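Local coordinates for protein tapirin (Caldicellulosiruptor kristjanssonii, PDB 6N2B) that probably binds cellulose at the cell surface, helping this thermophilic bacterium adhere to plant material, through a calcium-containing domain built on a beta-helix, at residues A[276-282]-A[301-306]; A[319-325]-A[338-344]; A[325-331]-A[345-351]; A[366-372]-A[387-393]. All coordinates share one frame; numbering follows the deposited sequence.

Contact 1 (A[276-282]-A[301-306])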
loop_
_atom_site.group_PDB
_atom_site.type_symbol
_atom_site.label_atom_id
_atom_site.label_comp_id
_atom_site.label_asym_id
_atom_site.label_seq_id
_atom_site.Cartn_x
_atom_site.Cartn_y
_atom_site.Cartn_z
ATOM N N LEU A 276 -2.569 6.196 9.518
ATOM C CA LEU A 276 -2.396 4.778 9.213
ATOM C C LEU A 276 -2.765 3.977 10.453
ATOM O O LEU A 276 -2.359 4.327 11.564
ATOM C CB LEU A 276 -0.956 4.467 8.776
ATOM C CG LEU A 276 -0.480 3.010 8.706
ATOM C CD1 LEU A 276 -1.394 2.179 7.805
ATOM C CD2 LEU A 276 0.961 2.950 8.205
ATOM N N VAL A 277 -3.553 2.924 10.278
ATOM C CA VAL A 277 -4.046 2.162 11.415
ATOM C C VAL A 277 -3.965 0.684 11.078
ATOM O O VAL A 277 -4.650 0.217 10.163
ATOM C CB VAL A 277 -5.490 2.542 11.795
ATOM C CG1 VAL A 277 -5.934 1.788 13.027
ATOM C CG2 VAL A 277 -5.602 4.028 12.046
ATOM N N PHE A 278 -3.130 -0.051 11.805
ATOM C CA PHE A 278 -3.241 -1.502 11.868
ATOM C C PHE A 278 -4.184 -1.833 13.013
ATOM O O PHE A 278 -3.862 -1.589 14.177
ATOM C CB PHE A 278 -1.884 -2.152 12.078
ATOM C CG PHE A 278 -1.041 -2.167 10.862
ATOM C CD1 PHE A 278 -0.323 -1.048 10.497
ATOM C CD2 PHE A 278 -0.963 -3.303 10.072
ATOM C CE1 PHE A 278 0.464 -1.059 9.365
ATOM C CE2 PHE A 278 -0.174 -3.320 8.944
ATOM C CZ PHE A 278 0.545 -2.192 8.593
ATOM N N ASN A 279 -5.345 -2.390 12.688
ATOM C CA ASN A 279 -6.419 -2.437 13.668
ATOM C C ASN A 279 -6.236 -3.533 14.708
ATOM O O ASN A 279 -6.698 -3.381 15.844
ATOM C CB ASN A 279 -7.748 -2.614 12.959
ATOM C CG ASN A 279 -8.806 -1.743 13.542
ATOM O OD1 ASN A 279 -8.755 -0.521 13.395
ATOM N ND2 ASN A 279 -9.772 -2.352 14.230
ATOM N N GLY A 280 -5.593 -4.635 14.348
ATOM C CA GLY A 280 -5.389 -5.699 15.306
ATOM C C GLY A 280 -5.386 -7.098 14.729
ATOM O O GLY A 280 -6.298 -7.499 14.001
ATOM N N ALA A 281 -4.363 -7.865 15.086
ATOM C CA ALA A 281 -4.207 -9.222 14.611
ATOM C C ALA A 281 -4.279 -10.216 15.763
ATOM O O ALA A 281 -3.808 -9.922 16.867
ATOM C CB ALA A 281 -2.868 -9.391 13.884
ATOM N N PRO A 282 -4.893 -11.377 15.545
ATOM C CA PRO A 282 -4.771 -12.477 16.505
ATOM C C PRO A 282 -3.330 -12.938 16.616
ATOM O O PRO A 282 -2.590 -12.951 15.629
ATOM C CB PRO A 282 -5.643 -13.576 15.892
ATOM C CG PRO A 282 -6.580 -12.867 15.009
ATOM C CD PRO A 282 -5.849 -11.683 14.473
ATOM N N MET A 301 0.029 6.995 13.383
ATOM C CA MET A 301 0.244 5.598 13.015
ATOM C C MET A 301 -0.091 4.758 14.233
ATOM O O MET A 301 0.651 4.775 15.217
ATOM C CB MET A 301 1.678 5.331 12.579
ATOM C CG MET A 301 1.931 3.857 12.291
ATOM S SD MET A 301 3.392 3.596 11.266
ATOM C CE MET A 301 4.689 3.776 12.500
ATOM N N GLU A 302 -1.195 4.029 14.168
ATOM C CA GLU A 302 -1.656 3.197 15.268
ATOM C C GLU A 302 -1.286 1.756 14.949
ATOM O O GLU A 302 -1.873 1.133 14.055
ATOM C CB GLU A 302 -3.158 3.368 15.466
ATOM C CG GLU A 302 -3.729 2.666 16.666
ATOM C CD GLU A 302 -5.228 2.842 16.752
ATOM O OE1 GLU A 302 -5.743 3.827 16.163
ATOM O OE2 GLU A 302 -5.891 1.993 17.395
ATOM N N LEU A 303 -0.301 1.233 15.674
ATOM C CA LEU A 303 0.196 -0.120 15.457
ATOM C C LEU A 303 -0.369 -1.007 16.559
ATOM O O LEU A 303 0.289 -1.304 17.558
ATOM C CB LEU A 303 1.720 -0.132 15.436
ATOM C CG LEU A 303 2.292 0.757 14.340
ATOM C CD1 LEU A 303 3.820 0.788 14.371
ATOM C CD2 LEU A 303 1.793 0.283 12.989
ATOM N N ASN A 304 -1.624 -1.411 16.381
ATOM C CA ASN A 304 -2.184 -2.415 17.267
ATOM C C ASN A 304 -1.562 -3.753 16.954
ATOM O O ASN A 304 -0.965 -3.957 15.901
ATOM C CB ASN A 304 -3.698 -2.506 17.141
ATOM C CG ASN A 304 -4.388 -1.388 17.860
ATOM O OD1 ASN A 304 -4.455 -1.381 19.094
ATOM N ND2 ASN A 304 -4.883 -0.407 17.102
ATOM N N GLY A 305 -1.728 -4.685 17.876
ATOM C CA GLY A 305 -0.737 -5.700 18.100
ATOM C C GLY A 305 -1.121 -7.098 17.674
ATOM O O GLY A 305 -2.183 -7.355 17.101
ATOM N N TYR A 306 -0.267 -8.022 18.112
ATOM C CA TYR A 306 0.159 -9.234 17.439
ATOM C C TYR A 306 0.639 -8.836 16.059
ATOM O O TYR A 306 -0.088 -8.891 15.062
ATOM C CB TYR A 306 -0.930 -10.284 17.506
ATOM C CG TYR A 306 -1.000 -10.734 18.945
ATOM C CD1 TYR A 306 0.175 -11.012 19.648
ATOM C CD2 TYR A 306 -2.209 -10.787 19.638
ATOM C CE1 TYR A 306 0.144 -11.383 20.983
ATOM C CE2 TYR A 306 -2.247 -11.164 20.983
ATOM C CZ TYR A 306 -1.067 -11.458 21.647
ATOM O OH TYR A 306 -1.097 -11.827 22.971
#
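Phe-278 and Leu-303 meet on the buried face of two adjacent coils of the parallel beta-helix, with Phe-278 CD1 3.5 Å from Leu-303 CD2. A similar first rotation in both (chi1 -75° and -60°) lays the side chains alongside each other in the same direction and brings these carbons together. Two residues earlier, on the same face, Leu-276 and Met-301 repeat the pairing, Leu-276 CD2 lying 4.0 Å from Met-301 SD. The strand axes are 4.7 Å apart and 7° from parallel; the bridges 276-301, 277-302 and 278-303 fix the register, which slips by one residue beyond them, where Gly-280 faces Asn-304. Over this apolar row the backbones are joined: Glu-302 N donates to Leu-276 O (2.9 Å), and Phe-278 N to Glu-302 O (2.8 Å). Asn-304 N continues the ladder to Phe-278 O, and past the strands Ala-281 N reaches Gly-305 O at 3.0 Å. On the outward face, Val-277 CG1 packs 3.7 Å from Glu-302 OE1, beside the extended glutamate chain. The other carboxylate oxygen, Glu-302 OE2, takes a bond from Asn-304 ND2 and lies in the plane of that amide, while Asn-304 OD1 is held by Asn-324 of the next coil. Strand 254-257 flanks 276-278 on one side, strand 319-322 pairs with 301-303 on the other, and Phe-328 from strand 327-330 packs against Met-301 and Leu-303.

Contact 2 (A[319-325]-A[338-344])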
loop_
_atom_site.group_PDB
_atom_site.type_symbol
_atom_site.label_atom_id
_atom_site.label_comp_id
_atom_site.label_asym_id
_atom_site.label_seq_id
_atom_site.Cartn_x
_atom_site.Cartn_y
_atom_site.Cartn_z
ATOM N N GLU A 319 0.826 11.154 16.362
ATOM C CA GLU A 319 1.179 10.277 17.471
ATOM C C GLU A 319 1.333 8.848 16.960
ATOM O O GLU A 319 0.384 8.266 16.417
ATOM C CB GLU A 319 0.116 10.374 18.571
ATOM C CG GLU A 319 0.123 9.317 19.683
ATOM C CD GLU A 319 -1.141 9.406 20.565
ATOM O OE1 GLU A 319 -2.205 9.790 20.035
ATOM O OE2 GLU A 319 -1.097 9.099 21.779
ATOM N N VAL A 320 2.531 8.293 17.121
ATOM C CA VAL A 320 2.755 6.879 16.861
ATOM C C VAL A 320 2.317 6.128 18.108
ATOM O O VAL A 320 2.913 6.284 19.172
ATOM C CB VAL A 320 4.221 6.581 16.525
ATOM C CG1 VAL A 320 4.398 5.097 16.236
ATOM C CG2 VAL A 320 4.708 7.433 15.346
ATOM N N GLN A 321 1.259 5.343 17.991
ATOM C CA GLN A 321 0.834 4.465 19.064
ATOM C C GLN A 321 1.294 3.051 18.765
ATOM O O GLN A 321 1.144 2.562 17.648
ATOM C CB GLN A 321 -0.678 4.454 19.230
ATOM C CG GLN A 321 -1.348 5.791 19.381
ATOM C CD GLN A 321 -2.868 5.671 19.224
ATOM O OE1 GLN A 321 -3.558 5.116 20.095
ATOM N NE2 GLN A 321 -3.390 6.169 18.094
ATOM N N VAL A 322 1.838 2.394 19.774
ATOM C CA VAL A 322 2.193 0.990 19.707
ATOM C C VAL A 322 1.498 0.347 20.898
ATOM O O VAL A 322 1.857 0.626 22.047
ATOM C CB VAL A 322 3.714 0.788 19.761
ATOM C CG1 VAL A 322 4.085 -0.685 19.665
ATOM C CG2 VAL A 322 4.382 1.586 18.659
ATOM N N LYS A 323 0.479 -0.475 20.643
ATOM C CA LYS A 323 -0.296 -0.997 21.761
ATOM C C LYS A 323 -0.862 -2.371 21.436
ATOM O O LYS A 323 -0.729 -2.884 20.318
ATOM C CB LYS A 323 -1.423 -0.034 22.165
ATOM C CG LYS A 323 -2.471 0.194 21.100
ATOM C CD LYS A 323 -3.212 1.506 21.297
ATOM C CE LYS A 323 -4.603 1.459 20.656
ATOM N NZ LYS A 323 -5.396 2.709 20.882
ATOM N N ASN A 324 -1.497 -2.954 22.454
ATOM C CA ASN A 324 -2.157 -4.259 22.382
ATOM C C ASN A 324 -1.218 -5.332 21.837
ATOM O O ASN A 324 -1.564 -6.098 20.941
ATOM C CB ASN A 324 -3.446 -4.170 21.573
ATOM C CG ASN A 324 -4.474 -3.283 22.246
ATOM O OD1 ASN A 324 -4.844 -3.526 23.396
ATOM N ND2 ASN A 324 -4.906 -2.224 21.560
ATOM N N TYR A 325 -0.019 -5.384 22.415
ATOM C CA TYR A 325 1.061 -6.350 22.175
ATOM C C TYR A 325 1.812 -6.100 20.874
ATOM O O TYR A 325 2.602 -6.959 20.459
ATOM C CB TYR A 325 0.571 -7.797 22.206
ATOM C CG TYR A 325 0.080 -8.191 23.568
ATOM C CD1 TYR A 325 -1.250 -7.997 23.926
ATOM C CD2 TYR A 325 0.949 -8.724 24.520
ATOM C CE1 TYR A 325 -1.719 -8.336 25.194
ATOM C CE2 TYR A 325 0.494 -9.072 25.795
ATOM C CZ TYR A 325 -0.843 -8.874 26.125
ATOM O OH TYR A 325 -1.317 -9.212 27.374
ATOM N N LYS A 338 4.665 12.433 18.815
ATOM C CA LYS A 338 4.465 11.698 20.049
ATOM C C LYS A 338 4.671 10.214 19.770
ATOM O O LYS A 338 4.342 9.714 18.690
ATOM C CB LYS A 338 3.067 11.959 20.639
ATOM C CG LYS A 338 2.957 11.645 22.126
ATOM C CD LYS A 338 1.566 11.864 22.698
ATOM C CE LYS A 338 1.570 11.561 24.212
ATOM N NZ LYS A 338 0.253 11.663 24.913
ATOM N N LEU A 339 5.264 9.523 20.734
ATOM C CA LEU A 339 5.294 8.071 20.744
ATOM C C LEU A 339 4.617 7.647 22.028
ATOM O O LEU A 339 5.001 8.110 23.103
ATOM C CB LEU A 339 6.721 7.530 20.684
ATOM C CG LEU A 339 6.820 6.029 20.976
ATOM C CD1 LEU A 339 6.152 5.198 19.868
ATOM C CD2 LEU A 339 8.263 5.592 21.197
ATOM N N THR A 340 3.584 6.823 21.923
ATOM C CA THR A 340 2.944 6.295 23.118
ATOM C C THR A 340 2.903 4.781 23.007
ATOM O O THR A 340 2.460 4.238 21.996
ATOM C CB THR A 340 1.533 6.893 23.359
ATOM O OG1 THR A 340 0.532 6.146 22.663
ATOM C CG2 THR A 340 1.476 8.318 22.904
ATOM N N VAL A 341 3.404 4.108 24.031
ATOM C CA VAL A 341 3.352 2.659 24.134
ATOM C C VAL A 341 2.445 2.324 25.312
ATOM O O VAL A 341 2.659 2.814 26.425
ATOM C CB VAL A 341 4.757 2.060 24.296
ATOM C CG1 VAL A 341 4.726 0.545 24.156
ATOM C CG2 VAL A 341 5.681 2.664 23.267
ATOM N N THR A 342 1.415 1.521 25.065
ATOM C CA THR A 342 0.423 1.184 26.076
ATOM C C THR A 342 0.033 -0.269 25.893
ATOM O O THR A 342 0.353 -0.896 24.882
ATOM C CB THR A 342 -0.840 2.055 25.955
ATOM O OG1 THR A 342 -0.483 3.370 25.523
ATOM C CG2 THR A 342 -1.596 2.153 27.288
ATOM N N ASP A 343 -0.675 -0.795 26.885
ATOM C CA ASP A 343 -1.420 -2.039 26.748
ATOM C C ASP A 343 -0.545 -3.146 26.163
ATOM O O ASP A 343 -0.933 -3.861 25.239
ATOM C CB ASP A 343 -2.691 -1.818 25.912
ATOM C CG ASP A 343 -3.522 -0.610 26.391
ATOM O OD1 ASP A 343 -3.958 -0.557 27.569
ATOM O OD2 ASP A 343 -3.732 0.308 25.578
ATOM N N ASN A 344 0.665 -3.259 26.707
ATOM C CA ASN A 344 1.631 -4.320 26.426
ATOM C C ASN A 344 2.339 -4.169 25.095
ATOM O O ASN A 344 2.906 -5.139 24.595
ATOM C CB ASN A 344 0.996 -5.705 26.481
ATOM C CG ASN A 344 0.674 -6.118 27.878
ATOM O OD1 ASN A 344 -0.492 -6.193 28.261
ATOM N ND2 ASN A 344 1.710 -6.384 28.666
#
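Two successive coils of the parallel beta-helix stack here, Val-320 against Leu-339 inside and Glu-319 against Lys-338 outside. The strand axes approach to 4.5 Å at an angle of 15°. Inward, Val-320 CG1 is 4.0 Å from Leu-339 CD1, and Val-322 CG2 reaches the same methyl at 4.2 Å. The ladder is regular: Val-320 N bonds Lys-338 O (2.8 Å), Thr-340 N bonds Val-320 O, Val-322 N bonds Thr-340 O, and Thr-342 N bonds Val-322 O. Outward, the aliphatic parts of Glu-319 and Lys-338 run alongside, CB to CB 3.9 Å; the ammonium of Lys-338 is salt-bridged to Glu-361 on the following coil. Lys-323 NZ turns back along its own segment to Gln-321 OE1 at 3.1 Å. Beyond the strands both segments make the same turn, Asn-324 and Tyr-325 matching Asp-343 and Asn-344, all four with positive phi. There Asn-344 CB sits over the centre of the Tyr-325 ring, 3.5 Å from its centroid; sharing one first rotation (chi1 -65° in the tyrosine), ring and amide stack with planes 11° apart. Such in-register repetition of strand and corner, with like positions piled coil upon coil, is typical of a parallel beta-helix.

Contact 3 (A[325-331]-A[345-351])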
loop_
_atom_site.group_PDB
_atom_site.type_symbol
_atom_site.label_atom_id
_atom_site.label_comp_id
_atom_site.label_asym_id
_atom_site.label_seq_id
_atom_site.Cartn_x
_atom_site.Cartn_y
_atom_site.Cartn_z
ATOM N N TYR A 325 -0.019 -5.384 22.415
ATOM C CA TYR A 325 1.061 -6.350 22.175
ATOM C C TYR A 325 1.812 -6.100 20.874
ATOM O O TYR A 325 2.602 -6.959 20.459
ATOM C CB TYR A 325 0.571 -7.797 22.206
ATOM C CG TYR A 325 0.080 -8.191 23.568
ATOM C CD1 TYR A 325 -1.250 -7.997 23.926
ATOM C CD2 TYR A 325 0.949 -8.724 24.520
ATOM C CE1 TYR A 325 -1.719 -8.336 25.194
ATOM C CE2 TYR A 325 0.494 -9.072 25.795
ATOM C CZ TYR A 325 -0.843 -8.874 26.125
ATOM O OH TYR A 325 -1.317 -9.212 27.374
ATOM N N GLY A 326 1.635 -4.944 20.239
ATOM C CA GLY A 326 2.382 -4.656 19.030
ATOM C C GLY A 326 3.859 -4.433 19.300
ATOM O O GLY A 326 4.257 -3.934 20.348
ATOM N N ASN A 327 4.676 -4.809 18.316
ATOM C CA ASN A 327 6.127 -4.676 18.360
ATOM C C ASN A 327 6.556 -3.727 17.261
ATOM O O ASN A 327 6.305 -3.997 16.082
ATOM C CB ASN A 327 6.819 -6.016 18.144
ATOM C CG ASN A 327 7.009 -6.777 19.409
ATOM O OD1 ASN A 327 8.118 -6.851 19.933
ATOM N ND2 ASN A 327 5.926 -7.360 19.918
ATOM N N PHE A 328 7.237 -2.649 17.631
ATOM C CA PHE A 328 7.664 -1.656 16.659
ATOM C C PHE A 328 9.144 -1.366 16.850
ATOM O O PHE A 328 9.550 -0.952 17.939
ATOM C CB PHE A 328 6.839 -0.382 16.802
ATOM C CG PHE A 328 7.250 0.693 15.863
ATOM C CD1 PHE A 328 7.636 0.383 14.572
ATOM C CD2 PHE A 328 7.259 2.020 16.271
ATOM C CE1 PHE A 328 8.026 1.378 13.705
ATOM C CE2 PHE A 328 7.640 3.022 15.406
ATOM C CZ PHE A 328 8.017 2.709 14.121
ATOM N N GLU A 329 9.944 -1.561 15.797
ATOM C CA GLU A 329 11.382 -1.304 15.831
ATOM C C GLU A 329 11.761 -0.194 14.859
ATOM O O GLU A 329 11.351 -0.219 13.695
ATOM C CB GLU A 329 12.185 -2.549 15.470
ATOM C CG GLU A 329 11.801 -3.813 16.198
ATOM C CD GLU A 329 12.864 -4.885 16.026
ATOM O OE1 GLU A 329 13.668 -4.778 15.059
ATOM O OE2 GLU A 329 12.905 -5.813 16.867
ATOM N N ILE A 330 12.579 0.747 15.324
ATOM C CA ILE A 330 13.117 1.809 14.487
ATOM C C ILE A 330 14.578 1.499 14.196
ATOM O O ILE A 330 15.407 1.457 15.113
ATOM C CB ILE A 330 12.967 3.178 15.157
ATOM C CG1 ILE A 330 11.497 3.436 15.487
ATOM C CG2 ILE A 330 13.530 4.270 14.251
ATOM C CD1 ILE A 330 11.291 4.638 16.351
ATOM N N GLY A 331 14.902 1.307 12.914
ATOM C CA GLY A 331 16.219 0.813 12.553
ATOM C C GLY A 331 17.285 1.879 12.448
ATOM O O GLY A 331 18.464 1.597 12.684
ATOM N N GLY A 345 2.344 -2.983 24.511
ATOM C CA GLY A 345 3.168 -2.741 23.350
ATOM C C GLY A 345 4.651 -2.808 23.682
ATOM O O GLY A 345 5.071 -3.005 24.826
ATOM N N ARG A 346 5.461 -2.648 22.632
ATOM C CA ARG A 346 6.913 -2.558 22.764
ATOM C C ARG A 346 7.488 -1.791 21.584
ATOM O O ARG A 346 7.177 -2.098 20.431
ATOM C CB ARG A 346 7.576 -3.939 22.845
ATOM C CG ARG A 346 9.088 -3.829 22.815
ATOM C CD ARG A 346 9.780 -5.046 23.391
ATOM N NE ARG A 346 9.484 -6.268 22.654
ATOM C CZ ARG A 346 10.218 -7.377 22.721
ATOM N NH1 ARG A 346 11.300 -7.422 23.499
ATOM N NH2 ARG A 346 9.864 -8.444 22.009
ATOM N N THR A 347 8.327 -0.806 21.872
ATOM C CA THR A 347 9.045 -0.073 20.842
ATOM C C THR A 347 10.524 -0.149 21.158
ATOM O O THR A 347 10.943 0.278 22.238
ATOM C CB THR A 347 8.602 1.380 20.765
ATOM O OG1 THR A 347 7.192 1.429 20.539
ATOM C CG2 THR A 347 9.315 2.075 19.632
ATOM N N THR A 348 11.303 -0.684 20.218
ATOM C CA THR A 348 12.746 -0.834 20.341
ATOM C C THR A 348 13.450 0.142 19.402
ATOM O O THR A 348 13.211 0.129 18.191
ATOM C CB THR A 348 13.173 -2.269 20.027
ATOM O OG1 THR A 348 12.520 -3.166 20.928
ATOM C CG2 THR A 348 14.683 -2.429 20.174
ATOM N N ILE A 349 14.320 0.975 19.956
ATOM C CA ILE A 349 15.275 1.743 19.166
ATOM C C ILE A 349 16.493 0.849 18.978
ATOM O O ILE A 349 17.163 0.498 19.949
ATOM C CB ILE A 349 15.644 3.061 19.859
ATOM C CG1 ILE A 349 14.397 3.690 20.490
ATOM C CG2 ILE A 349 16.324 4.030 18.896
ATOM C CD1 ILE A 349 13.281 4.023 19.495
ATOM N N LYS A 350 16.760 0.445 17.742
ATOM C CA LYS A 350 17.850 -0.485 17.493
ATOM C C LYS A 350 19.185 0.249 17.477
ATOM O O LYS A 350 19.245 1.473 17.330
ATOM C CB LYS A 350 17.652 -1.224 16.169
ATOM C CG LYS A 350 16.424 -2.110 16.123
ATOM C CD LYS A 350 16.788 -3.525 15.682
ATOM C CE LYS A 350 17.351 -4.359 16.817
ATOM N NZ LYS A 350 18.142 -5.551 16.366
ATOM N N SER A 351 20.263 -0.527 17.618
ATOM C CA SER A 351 21.605 0.039 17.745
ATOM C C SER A 351 21.910 0.977 16.591
ATOM O O SER A 351 21.639 0.670 15.426
ATOM C CB SER A 351 22.657 -1.070 17.782
ATOM O OG SER A 351 22.279 -2.115 18.659
#
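Ile-330 packs its CD1 methyl 3.8 Å from CD1 of Ile-349, the two side chains lying side by side on the inner face of neighbouring beta-helix coils. Ile-330 is, by buried area, the leading residue of this contact, followed by Arg-346 and Lys-350 on the partner segment. The isoleucine is held through both its N-H and its C=O: Ile-330 N donates to Thr-348 O at 3.0 Å, and Ile-330 O accepts from Lys-350 N at 3.1 Å. Earlier in the ladder Phe-328 N bonds Arg-346 O and Thr-348 N bonds Phe-328 O, evidence of unbroken parallel pairing up to the corner at Gly-331. Lys-350 covers the outer side of that end. Its chain, bent at both middle torsions, passes its CD 3.4 Å from Glu-329 OE1, whereas the ammonium stays farther off, so methylenes rather than a salt bridge make this contact. Arg-346 secures the opposite end, where Arg-346 N bonds Gly-326 O (2.9 Å). CG anti to its own N (chi1 173°) sends the arginine forward along its strand; the bend at chi3 turns it outward, and Asn-327 leans across to meet the edge of the guanidinium, the two planes 76° apart. Two nitrogens share Asn-327 OD1 through noticeably bent bonds, both 3.1 Å: Arg-346 NE is tilted 32° from the carbonyl plane, while Arg-346 NH2 lies in it on a lone pair.

Contact 4 (A[366-372]-A[387-393])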
loop_
_atom_site.group_PDB
_atom_site.type_symbol
_atom_site.label_atom_id
_atom_site.label_comp_id
_atom_site.label_asym_id
_atom_site.label_seq_id
_atom_site.Cartn_x
_atom_site.Cartn_y
_atom_site.Cartn_z
ATOM N N GLY A 366 3.344 -0.956 28.779
ATOM C CA GLY A 366 4.178 -0.652 27.635
ATOM C C GLY A 366 5.648 -0.707 28.009
ATOM O O GLY A 366 6.030 -0.475 29.159
ATOM N N ARG A 367 6.480 -1.042 27.028
ATOM C CA ARG A 367 7.920 -1.108 27.218
ATOM C C ARG A 367 8.608 -0.372 26.083
ATOM O O ARG A 367 8.215 -0.507 24.925
ATOM C CB ARG A 367 8.405 -2.566 27.279
ATOM C CG ARG A 367 7.636 -3.421 28.278
ATOM C CD ARG A 367 8.469 -4.581 28.825
ATOM N NE ARG A 367 9.106 -5.400 27.787
ATOM C CZ ARG A 367 8.457 -6.133 26.877
ATOM N NH1 ARG A 367 7.125 -6.160 26.839
ATOM N NH2 ARG A 367 9.144 -6.845 25.992
ATOM N N VAL A 368 9.620 0.423 26.412
ATOM C CA VAL A 368 10.522 0.981 25.409
ATOM C C VAL A 368 11.912 0.458 25.713
ATOM O O VAL A 368 12.416 0.640 26.826
ATOM C CB VAL A 368 10.525 2.513 25.396
ATOM C CG1 VAL A 368 11.809 3.023 24.723
ATOM C CG2 VAL A 368 9.298 3.048 24.711
ATOM N N PHE A 369 12.535 -0.182 24.736
ATOM C CA PHE A 369 13.889 -0.684 24.873
ATOM C C PHE A 369 14.810 0.133 23.980
ATOM O O PHE A 369 14.557 0.268 22.784
ATOM C CB PHE A 369 13.936 -2.165 24.507
ATOM C CG PHE A 369 15.209 -2.848 24.878
ATOM C CD1 PHE A 369 16.296 -2.848 24.007
ATOM C CD2 PHE A 369 15.317 -3.524 26.084
ATOM C CE1 PHE A 369 17.485 -3.502 24.341
ATOM C CE2 PHE A 369 16.502 -4.178 26.432
ATOM C CZ PHE A 369 17.585 -4.170 25.560
ATOM N N ILE A 370 15.867 0.687 24.559
ATOM C CA ILE A 370 16.877 1.420 23.807
ATOM C C ILE A 370 18.136 0.564 23.748
ATOM O O ILE A 370 18.746 0.255 24.782
ATOM C CB ILE A 370 17.151 2.790 24.434
ATOM C CG1 ILE A 370 15.814 3.469 24.705
ATOM C CG2 ILE A 370 18.026 3.637 23.519
ATOM C CD1 ILE A 370 15.896 4.584 25.654
ATOM N N GLU A 371 18.520 0.168 22.543
ATOM C CA GLU A 371 19.647 -0.737 22.448
ATOM C C GLU A 371 20.949 0.031 22.612
ATOM O O GLU A 371 20.990 1.267 22.567
ATOM C CB GLU A 371 19.624 -1.501 21.125
ATOM C CG GLU A 371 18.720 -2.724 21.176
ATOM C CD GLU A 371 18.642 -3.466 19.852
ATOM O OE1 GLU A 371 19.287 -3.016 18.871
ATOM O OE2 GLU A 371 17.928 -4.500 19.803
ATOM N N ALA A 372 22.019 -0.729 22.835
ATOM C CA ALA A 372 23.339 -0.136 22.968
ATOM C C ALA A 372 23.683 0.649 21.711
ATOM O O ALA A 372 23.483 0.175 20.593
ATOM C CB ALA A 372 24.379 -1.225 23.218
ATOM N N THR A 387 7.733 0.693 31.445
ATOM C CA THR A 387 9.152 0.524 31.646
ATOM C C THR A 387 9.928 1.157 30.499
ATOM O O THR A 387 9.426 1.295 29.383
ATOM C CB THR A 387 9.496 -0.962 31.763
ATOM O OG1 THR A 387 10.769 -1.081 32.393
ATOM C CG2 THR A 387 9.538 -1.622 30.391
ATOM N N ILE A 388 11.142 1.604 30.805
ATOM C CA ILE A 388 12.187 1.817 29.811
ATOM C C ILE A 388 13.457 1.171 30.338
ATOM O O ILE A 388 13.951 1.549 31.407
ATOM C CB ILE A 388 12.434 3.300 29.510
ATOM C CG1 ILE A 388 11.227 3.917 28.843
ATOM C CG2 ILE A 388 13.613 3.477 28.580
ATOM C CD1 ILE A 388 10.840 5.162 29.488
ATOM N N GLU A 389 13.976 0.193 29.608
ATOM C CA GLU A 389 15.211 -0.470 29.998
ATOM C C GLU A 389 16.164 -0.427 28.805
ATOM O O GLU A 389 15.976 0.313 27.831
ATOM C CB GLU A 389 14.942 -1.898 30.503
ATOM C CG GLU A 389 13.597 -2.107 31.181
ATOM C CD GLU A 389 13.632 -3.170 32.300
ATOM O OE1 GLU A 389 14.745 -3.453 32.838
ATOM O OE2 GLU A 389 12.572 -3.723 32.654
ATOM N N GLY A 390 17.203 -1.254 28.856
ATOM C CA GLY A 390 18.179 -1.319 27.801
ATOM C C GLY A 390 19.379 -0.428 28.045
ATOM O O GLY A 390 19.321 0.556 28.794
ATOM N N PRO A 391 20.492 -0.752 27.390
ATOM C CA PRO A 391 21.770 -0.075 27.662
ATOM C C PRO A 391 22.012 1.217 26.893
ATOM O O PRO A 391 23.112 1.773 26.998
ATOM C CB PRO A 391 22.794 -1.139 27.241
ATOM C CG PRO A 391 22.105 -1.884 26.119
ATOM C CD PRO A 391 20.642 -1.894 26.466
ATOM N N GLY A 392 21.046 1.710 26.132
ATOM C CA GLY A 392 21.249 2.934 25.392
ATOM C C GLY A 392 20.846 4.188 26.161
ATOM O O GLY A 392 20.257 4.132 27.242
ATOM N N THR A 393 21.156 5.329 25.548
ATOM C CA THR A 393 20.899 6.639 26.126
ATOM C C THR A 393 19.456 7.091 25.923
ATOM O O THR A 393 18.903 6.992 24.826
ATOM C CB THR A 393 21.835 7.654 25.484
ATOM O OG1 THR A 393 23.184 7.190 25.612
ATOM C CG2 THR A 393 21.671 9.036 26.114
#
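Ile-370 and Val-368 bear against Ile-388, with Ile-370 CD1 3.9 Å from Ile-388 CG2 and Val-368 CB 3.8 Å from Ile-388 CG1. On the other face, the CB, CG and CD atoms of Arg-367 lie along the CG2 methyl of Thr-387. With CG anti to its N (chi1 -168°), Phe-369 turns a ring face to the backbone: Gly-390 CA stands 3.8 Å from the ring centroid in a CH-pi contact, displaced toward the rim, and Pro-391 CD lies near CZ. Ala-372 CB touches Pro-391 CG at 3.7 Å. Backbone bonds set this register. Val-368 N donates to Thr-387 O and Ile-370 N to Glu-389 O; past the strand Gly-392 N meets Ile-370 O (3.0 Å) from above its carbonyl plane. Strand 346-349 pairs with the other edge of 367-370, Phe-369 touching Thr-348, while the Glu-371 carboxylate accepts from Ser-351 N. Strand 387-389, with no later strand paired beyond it, closes this face of the parallel beta-helix, an arrangement typical of a solenoid's terminal coil.

All four contacts are parallel pairings between successive coils. Contact 1 is the most buried and nearest the chain's centre; contacts 2 and 3 are partly buried, and contact 4, about 31 Å from that centre, has more exposed residues. Contacts 1 and 2 belong to one face, with strands 300-303 and 319-322 adjacent, while contacts 3 and 4 share another through 346-349 and 367-370. Contacts 2 and 3 join the same two coils across the corner containing Tyr-325, and Val-322 and Val-341 of one meet Thr-347 of the other inside. All share an apolar inner row; outside they differ: a Glu-Asn bond in 1, Tyr-Asn stack in 2, Arg-Asn grip in 3, Phe-on-glycine turn in 4.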